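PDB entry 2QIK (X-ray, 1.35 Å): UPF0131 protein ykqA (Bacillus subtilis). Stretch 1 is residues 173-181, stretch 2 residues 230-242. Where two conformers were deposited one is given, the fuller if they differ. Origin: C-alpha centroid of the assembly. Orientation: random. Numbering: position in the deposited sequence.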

# COMPACT_ATOMS: atom_id res chain seq x y z
N ASP A 173 -2.40 23.66 5.45
CA ASP A 173 -1.17 24.36 5.09
C ASP A 173 -0.56 23.89 3.77
O ASP A 173 0.46 24.38 3.36
N GLY A 174 -1.25 23.05 3.03
CA GLY A 174 -0.69 22.43 1.88
C GLY A 174 -0.87 20.93 1.90
O GLY A 174 -1.46 20.38 2.81
N SER A 175 -0.30 20.26 0.95
CA SER A 175 -0.43 18.83 0.77
C SER A 175 0.61 18.01 1.56
O SER A 175 1.60 18.55 2.11
N ARG A 176 0.34 16.72 1.71
CA ARG A 176 1.36 15.73 2.07
C ARG A 176 1.45 14.68 0.96
O ARG A 176 0.55 14.54 0.13
N ALA A 177 2.53 13.93 0.98
CA ALA A 177 2.88 12.98 -0.04
C ALA A 177 2.07 11.69 0.00
O ALA A 177 1.52 11.31 1.01
N ASP A 178 2.12 11.01 -1.10
CA ASP A 178 1.38 9.80 -1.42
C ASP A 178 2.10 9.12 -2.56
O ASP A 178 2.95 9.73 -3.20
N MSE A 179 1.77 7.88 -2.82
CA MSE A 179 2.11 7.26 -4.09
C MSE A 179 0.86 6.76 -4.78
O MSE A 179 0.04 6.08 -4.18
N LEU A 180 0.67 7.19 -6.01
CA LEU A 180 -0.49 6.81 -6.81
C LEU A 180 -0.10 5.72 -7.76
O LEU A 180 0.92 5.83 -8.44
N GLU A 181 -0.88 4.62 -7.82
CA GLU A 181 -0.57 3.49 -8.70
C GLU A 181 -1.11 3.82 -10.09
O GLU A 181 -2.16 3.35 -10.51
N LEU A 230 6.44 -2.78 3.80
CA LEU A 230 5.40 -1.87 4.31
C LEU A 230 5.62 -0.47 3.79
O LEU A 230 6.73 0.05 3.77
N THR A 231 4.52 0.16 3.37
CA THR A 231 4.48 1.59 3.12
C THR A 231 3.14 2.12 3.58
O THR A 231 2.36 1.36 4.14
N PHE A 232 2.90 3.42 3.41
CA PHE A 232 1.65 4.01 3.81
C PHE A 232 1.13 4.81 2.66
O PHE A 232 1.89 5.50 1.96
N LEU A 233 -0.19 4.69 2.40
CA LEU A 233 -0.85 5.38 1.22
C LEU A 233 -2.06 6.17 1.70
O LEU A 233 -2.72 5.77 2.64
N VAL A 234 -2.27 7.33 1.06
CA VAL A 234 -3.37 8.19 1.42
C VAL A 234 -4.70 7.54 1.15
O VAL A 234 -4.93 6.94 0.11
N LEU A 235 -5.64 7.70 2.10
CA LEU A 235 -6.99 7.19 1.95
C LEU A 235 -7.94 8.08 1.21
O LEU A 235 -8.69 7.59 0.35
N GLN A 236 -7.94 9.36 1.47
CA GLN A 236 -8.81 10.27 0.72
C GLN A 236 -7.94 11.16 -0.18
O GLN A 236 -7.37 12.19 0.26
N LYS A 237 -7.80 10.76 -1.43
CA LYS A 237 -6.86 11.42 -2.32
C LYS A 237 -7.58 12.64 -2.95
O LYS A 237 -8.72 12.52 -3.32
N GLU A 238 -6.88 13.75 -3.02
CA GLU A 238 -7.38 14.93 -3.65
C GLU A 238 -6.43 15.37 -4.76
O GLU A 238 -5.31 14.86 -4.88
N ALA A 239 -6.88 16.29 -5.64
CA ALA A 239 -5.97 16.89 -6.63
C ALA A 239 -4.76 17.48 -5.93
O ALA A 239 -4.83 18.00 -4.85
N GLU A 240 -3.62 17.40 -6.61
CA GLU A 240 -2.37 17.79 -6.00
C GLU A 240 -2.29 19.30 -5.80
O GLU A 240 -2.59 20.12 -6.69
N ILE A 241 -1.82 19.69 -4.64
CA ILE A 241 -1.43 21.03 -4.31
C ILE A 241 -0.04 21.01 -3.71
O ILE A 241 0.43 19.98 -3.26
N ALA A 242 0.63 22.15 -3.65
CA ALA A 242 1.97 22.20 -3.15
C ALA A 242 2.07 21.84 -1.65
O ALA A 242 1.19 22.19 -0.86

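The strand of stretch 2 crosses the strand of stretch 1 nearly at right angles, about 100° between their directions; side chains make most of the contact, and a backbone hydrogen bond joins Ser-175 to Ala-242. Thr-231, chi1 t, points toward stretch 1, and its OG1 lies 3.9 Å from CE of Met-179, a selenomethionine whose m, t, m side chain reaches over; OG1 finds its hydrogen bond elsewhere in the structure. The ring of Phe-232 leads away.

Leu-233 leaves its backbone sideways, but its m, t rotamer carries CD2 to within 4.0 Å of Met-179 CB, an apolar contact suited to this buried site. Val-234, chi1 t, points toward stretch 1; its CG2 packs 3.5 Å from Asp-178 CG, and Val-234 N donates to Asp-178 OD1 (2.9 Å, 168°). The t rotamer of Asp-178 brings its carboxylate to this amide.

Leu-235 points away, and the chain returns at Lys-237. Its long m, t, t, m side chain lays CD 3.7 Å from Leu-180 CD1, while NZ forms a salt bridge with Asp-178 OD2 at 2.7 Å. The buried carboxylate thus meets a backbone amide through one oxygen and a cation through the other. The same NZ donates to Val-234 O (2.9 Å) and to water 1 (2.8 Å from its O), which in turn donates to Met-179 O (2.7 Å from the water O).

Glu-238 to Glu-240 make no contact. Ile-241, p, t, then brings CG1 to 3.8 Å from Ser-175 CB, while its O accepts from Ser-175 OG at 2.6 Å, a short bond made by a p serine. Ala-242 turns its methyl away; its O accepts from Ser-175 N (3.0 Å) and lies 3.3 Å from Gly-174 CA, where a CB would clash with that oxygen; the backbone angles of Gly-174 (129/-175) by themselves call for glycine.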

# COMPACT_ATOMS: atom_id res chain seq x y z
CB ASP A 173 -0.15 24.26 6.23
CG ASP A 173 0.28 22.86 6.51
OD1 ASP A 173 1.23 22.64 7.30
OD2 ASP A 173 -0.29 21.88 6.01
CB SER A 175 -0.17 18.53 -0.67
OG SER A 175 1.14 18.88 -0.99
CB ARG A 176 1.08 15.09 3.43
CG ARG A 176 0.89 16.13 4.55
CD ARG A 176 2.11 16.85 4.89
NE ARG A 176 1.98 17.69 6.05
CZ ARG A 176 1.45 18.89 6.07
NH1 ARG A 176 0.92 19.42 5.02
NH2 ARG A 176 1.40 19.57 7.22
CB ALA A 177 4.33 12.66 0.00
CB ASP A 178 -0.05 10.12 -1.85
CG ASP A 178 -0.97 8.94 -1.98
OD1 ASP A 178 -0.75 7.88 -1.30
OD2 ASP A 178 -2.03 9.10 -2.65
CB MSE A 179 3.06 6.08 -3.94
CG MSE A 179 4.41 6.49 -3.31
SE MSE A 179 5.66 5.08 -3.44
CE MSE A 179 4.76 3.82 -2.36
CB LEU A 180 -0.99 7.97 -7.60
CG LEU A 180 -2.39 7.89 -8.23
CD1 LEU A 180 -3.43 7.83 -7.15
CD2 LEU A 180 -2.65 9.08 -9.15
CB GLU A 181 -1.20 2.22 -8.16
CG GLU A 181 -0.69 0.97 -8.83
CD GLU A 181 -1.43 -0.27 -8.45
OE1 GLU A 181 -2.36 -0.22 -7.64
OE2 GLU A 181 -1.02 -1.35 -8.93
CB LEU A 230 5.54 -1.81 5.81
CG LEU A 230 4.66 -0.78 6.57
CD1 LEU A 230 3.19 -1.17 6.41
CD2 LEU A 230 5.01 -0.70 7.96
CB THR A 231 4.83 1.84 1.62
OG1 THR A 231 5.15 3.22 1.46
CG2 THR A 231 3.73 1.52 0.70
CB PHE A 232 1.82 4.89 5.07
CG PHE A 232 2.17 4.13 6.28
CD1 PHE A 232 3.48 3.87 6.58
CD2 PHE A 232 1.18 3.59 7.09
CE1 PHE A 232 3.82 3.11 7.66
CE2 PHE A 232 1.51 2.84 8.19
CZ PHE A 232 2.83 2.59 8.47
CB LEU A 233 -1.27 4.35 0.16
CG LEU A 233 -0.14 3.49 -0.38
CD1 LEU A 233 -0.71 2.39 -1.25
CD2 LEU A 233 0.92 4.32 -1.08
CB VAL A 234 -3.26 9.52 0.65
CG1 VAL A 234 -4.47 10.40 0.82
CG2 VAL A 234 -2.05 10.28 1.09
CB LEU A 235 -7.53 6.80 3.35
CG LEU A 235 -6.96 5.52 3.85
CD1 LEU A 235 -7.12 5.38 5.38
CD2 LEU A 235 -7.62 4.34 3.15
CB GLN A 236 -9.49 11.14 1.75
CG GLN A 236 -10.61 10.59 2.69
CD GLN A 236 -10.32 9.42 3.69
OE1 GLN A 236 -9.67 9.54 4.85
NE2 GLN A 236 -10.97 8.28 3.31
CB LYS A 237 -6.41 10.46 -3.39
CG LYS A 237 -5.62 9.24 -2.80
CD LYS A 237 -5.07 8.40 -3.85
CE LYS A 237 -4.72 6.99 -3.41
NZ LYS A 237 -3.62 6.94 -2.43
CB GLU A 238 -7.60 16.00 -2.55
CG GLU A 238 -8.54 15.49 -1.45
CD GLU A 238 -9.26 16.37 -0.36
OE1 GLU A 238 -9.81 17.47 -0.67
OE2 GLU A 238 -9.39 15.82 0.81
CB ALA A 239 -6.62 17.89 -7.51
CB GLU A 240 -1.19 17.34 -6.85
CG GLU A 240 -1.03 15.86 -7.03
CD GLU A 240 0.34 15.55 -7.64
OE1 GLU A 240 1.39 15.61 -6.93
OE2 GLU A 240 0.42 15.32 -8.91
CB ILE A 241 -2.43 21.76 -3.42
CG1 ILE A 241 -2.49 21.19 -2.05
CG2 ILE A 241 -3.81 21.76 -4.02
CD1 ILE A 241 -3.44 21.99 -1.15
CB ALA A 242 2.56 23.59 -3.34
O HOH W 1 -2.21 4.75 -3.52